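Local coordinates for polygalacturonase (Pectobacterium carotovorum subsp. carotovorum, PDB 1BHE), which hydrolyses the alpha-1,4 linkages between galacturonosyl units of polygalacturonic acid, as a secreted endo-acting enzyme involved in maceration and soft-rotting of plant tissue, at residues V178-D183 against D205-K210. Numbering follows the deposited sequence.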
ATOM      1  N   VAL A 178      -4.598   1.334   2.561  1.00  4.99           N
ATOM      2  CA  VAL A 178      -5.063  -0.027   2.784  1.00  5.46           C
ATOM      3  C   VAL A 178      -6.518  -0.121   2.315  1.00  5.23           C
ATOM      4  O   VAL A 178      -7.336   0.716   2.688  1.00  5.51           O
ATOM      5  CB  VAL A 178      -4.989  -0.460   4.263  1.00  6.13           C
ATOM      6  CG1 VAL A 178      -5.674  -1.810   4.477  1.00  6.10           C
ATOM      7  CG2 VAL A 178      -3.548  -0.530   4.764  1.00  5.11           C
ATOM      8  N   PHE A 179      -6.808  -1.111   1.486  1.00  5.13           N
ATOM      9  CA  PHE A 179      -8.155  -1.347   0.976  1.00  4.99           C
ATOM     10  C   PHE A 179      -8.561  -2.756   1.428  1.00  5.05           C
ATOM     11  O   PHE A 179      -8.137  -3.736   0.800  1.00  5.29           O
ATOM     12  CB  PHE A 179      -8.206  -1.234  -0.546  1.00  4.24           C
ATOM     13  CG  PHE A 179      -9.593  -1.311  -1.123  1.00  4.38           C
ATOM     14  CD1 PHE A 179     -10.495  -0.273  -0.947  1.00  4.57           C
ATOM     15  CD2 PHE A 179      -9.995  -2.424  -1.844  1.00  4.33           C
ATOM     16  CE1 PHE A 179     -11.777  -0.345  -1.474  1.00  3.88           C
ATOM     17  CE2 PHE A 179     -11.268  -2.499  -2.375  1.00  3.87           C
ATOM     18  CZ  PHE A 179     -12.163  -1.462  -2.190  1.00  3.38           C
ATOM     19  N   SER A 180      -9.313  -2.848   2.517  1.00  4.96           N
ATOM     20  CA  SER A 180      -9.643  -4.126   3.122  1.00  6.69           C
ATOM     21  C   SER A 180     -11.087  -4.584   2.987  1.00  6.16           C
ATOM     22  O   SER A 180     -12.024  -3.831   3.222  1.00  7.02           O
ATOM     23  CB  SER A 180      -9.402  -4.072   4.650  1.00  7.42           C
ATOM     24  OG  SER A 180      -8.041  -3.809   4.921  1.00 11.18           O
ATOM     25  N   ASP A 181     -11.261  -5.870   2.707  1.00  6.63           N
ATOM     26  CA  ASP A 181     -12.553  -6.518   2.592  1.00  6.40           C
ATOM     27  C   ASP A 181     -13.550  -5.733   1.753  1.00  6.25           C
ATOM     28  O   ASP A 181     -14.732  -5.594   2.100  1.00  5.18           O
ATOM     29  CB  ASP A 181     -13.125  -6.778   3.999  1.00  7.85           C
ATOM     30  CG  ASP A 181     -12.099  -7.392   4.931  1.00  8.73           C
ATOM     31  OD1 ASP A 181     -11.614  -8.513   4.695  1.00  9.36           O
ATOM     32  OD2 ASP A 181     -11.755  -6.723   5.923  1.00  9.31           O
ATOM     33  N   GLY A 182     -13.094  -5.284   0.584  1.00  5.80           N
ATOM     34  CA  GLY A 182     -13.938  -4.481  -0.291  1.00  6.10           C
ATOM     35  C   GLY A 182     -13.922  -4.964  -1.733  1.00  6.10           C
ATOM     36  O   GLY A 182     -13.332  -5.985  -2.095  1.00  5.05           O
ATOM     37  N   ASP A 183     -14.572  -4.156  -2.571  1.00  6.13           N
ATOM     38  CA  ASP A 183     -14.689  -4.466  -3.993  1.00  6.96           C
ATOM     39  C   ASP A 183     -14.689  -3.192  -4.828  1.00  5.72           C
ATOM     40  O   ASP A 183     -15.657  -2.437  -4.789  1.00  5.46           O
ATOM     41  CB  ASP A 183     -15.992  -5.239  -4.184  1.00  7.93           C
ATOM     42  CG  ASP A 183     -16.304  -5.697  -5.585  1.00  9.80           C
ATOM     43  OD1 ASP A 183     -15.745  -5.188  -6.579  1.00  9.55           O
ATOM     44  OD2 ASP A 183     -17.165  -6.605  -5.703  1.00 10.88           O
ATOM     45  N   ASP A 205      -1.874  -1.404  -0.259  1.00  4.74           N
ATOM     46  CA  ASP A 205      -2.111  -2.807   0.023  1.00  5.43           C
ATOM     47  C   ASP A 205      -3.583  -3.222   0.030  1.00  5.70           C
ATOM     48  O   ASP A 205      -4.282  -3.059   1.033  1.00  6.19           O
ATOM     49  CB  ASP A 205      -1.592  -3.202   1.409  1.00  4.96           C
ATOM     50  CG  ASP A 205      -0.124  -3.115   1.719  1.00  5.76           C
ATOM     51  OD1 ASP A 205       0.700  -2.704   0.888  1.00  5.95           O
ATOM     52  OD2 ASP A 205       0.264  -3.493   2.858  1.00  6.84           O
ATOM     53  N   PRO A 206      -4.020  -3.886  -1.027  1.00  6.31           N
ATOM     54  CA  PRO A 206      -5.325  -4.535  -1.069  1.00  6.79           C
ATOM     55  C   PRO A 206      -5.284  -5.741  -0.135  1.00  6.96           C
ATOM     56  O   PRO A 206      -4.322  -6.519  -0.187  1.00  7.51           O
ATOM     57  CB  PRO A 206      -5.506  -4.933  -2.525  1.00  6.56           C
ATOM     58  CG  PRO A 206      -4.386  -4.294  -3.275  1.00  6.77           C
ATOM     59  CD  PRO A 206      -3.254  -4.157  -2.269  1.00  6.24           C
ATOM     60  N   MET A 207      -6.251  -5.892   0.751  1.00  6.44           N
ATOM     61  CA  MET A 207      -6.311  -6.965   1.737  1.00  6.06           C
ATOM     62  C   MET A 207      -7.654  -7.686   1.678  1.00  5.53           C
ATOM     63  O   MET A 207      -8.678  -7.108   2.042  1.00  5.50           O
ATOM     64  CB  MET A 207      -6.136  -6.400   3.158  1.00  6.29           C
ATOM     65  CG  MET A 207      -4.757  -5.845   3.463  1.00  8.40           C
ATOM     66  SD  MET A 207      -4.625  -5.214   5.153  1.00 10.92           S
ATOM     67  CE  MET A 207      -2.922  -4.637   5.113  1.00  9.10           C
ATOM     68  N   SER A 208      -7.678  -8.911   1.157  1.00  5.72           N
ATOM     69  CA  SER A 208      -8.917  -9.676   1.007  1.00  5.31           C
ATOM     70  C   SER A 208      -9.954  -8.822   0.274  1.00  6.04           C
ATOM     71  O   SER A 208     -11.085  -8.630   0.727  1.00  5.82           O
ATOM     72  CB  SER A 208      -9.430 -10.165   2.359  1.00  6.34           C
ATOM     73  OG  SER A 208      -8.758 -11.365   2.763  1.00  6.58           O
ATOM     74  N   SER A 209      -9.551  -8.278  -0.872  1.00  6.05           N
ATOM     75  CA  SER A 209     -10.425  -7.389  -1.642  1.00  6.08           C
ATOM     76  C   SER A 209     -10.397  -7.767  -3.114  1.00  7.35           C
ATOM     77  O   SER A 209      -9.448  -8.419  -3.555  1.00  8.25           O
ATOM     78  CB  SER A 209      -9.957  -5.935  -1.467  1.00  5.32           C
ATOM     79  OG  SER A 209     -10.221  -5.475  -0.150  1.00  5.04           O
ATOM     80  N   LYS A 210     -11.412  -7.367  -3.880  1.00  8.10           N
ATOM     81  CA  LYS A 210     -11.409  -7.667  -5.304  1.00  9.03           C
ATOM     82  C   LYS A 210     -11.554  -6.382  -6.125  1.00  7.69           C
ATOM     83  O   LYS A 210     -11.961  -5.349  -5.613  1.00  6.71           O
ATOM     84  CB  LYS A 210     -12.481  -8.652  -5.745  1.00 11.08           C
ATOM     85  CG  LYS A 210     -13.736  -8.757  -4.916  1.00 13.87           C
ATOM     86  CD  LYS A 210     -14.381 -10.134  -4.946  1.00 15.01           C
ATOM     87  CE  LYS A 210     -13.456 -11.283  -4.617  1.00 15.62           C
ATOM     88  NZ  LYS A 210     -13.713 -11.977  -3.327  1.00 14.58           N
TER
HETATM   89  O   HOH W   1     -13.789  -8.324  -0.551  1.00 13.74           O
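The ring of Phe179 has Lys210 O at its edge, near the ring plane, and Ser209 reaching it obliquely, with CB 3.5 Å from Phe179 CD2. CG anti to the backbone N (chi1 -173°) keeps the ring on the carbonyl side, where Ser209 comes up; the ring also meets Phe185, their planes about 30° apart. The two segments belong to successive coils of the right-handed parallel beta-helix of family 28 glycosyl hydrolases, and both bend between their strands. Strands 178-180 and 205-207 run parallel in register: Phe179 N donates to Asp205 O, and Met207 N to Phe179 O at 2.9 Å. Asp181 N then carries the ladder into the bend by bonding to Met207 O. Asp181 and Ser208, at the turn of each coil, both sit in the left-handed helical region; Asp181 OD1 rests 3.6 Å from Ser208 CB and forms a salt bridge with Arg234. Beyond the bend Lys210 N bonds to Gly182 O, resuming the pairing, and a water donates to both Gly182 O and Ser208 O. On the face opposite Phe179 and Pro206, the extended Met207 chain passes Ser180 OG and sets SD 3.6 Å from Val178 CG1. Asp205 shares that face; its side chain is about 8 Å from that of Asp223, the predicted proton donor, which places this end of the pair near the probable active site. Ser180 and Val178 also bond through their backbones to strand 154-157, the preceding coil. Inside the corner, Ser209 OG, anti to its carbonyl carbon (chi1 -70°), accepts from Gly182 N at 3.0 Å, while its own proton can go to Phe179 O at 2.9 Å or Met207 O at 3.1 Å.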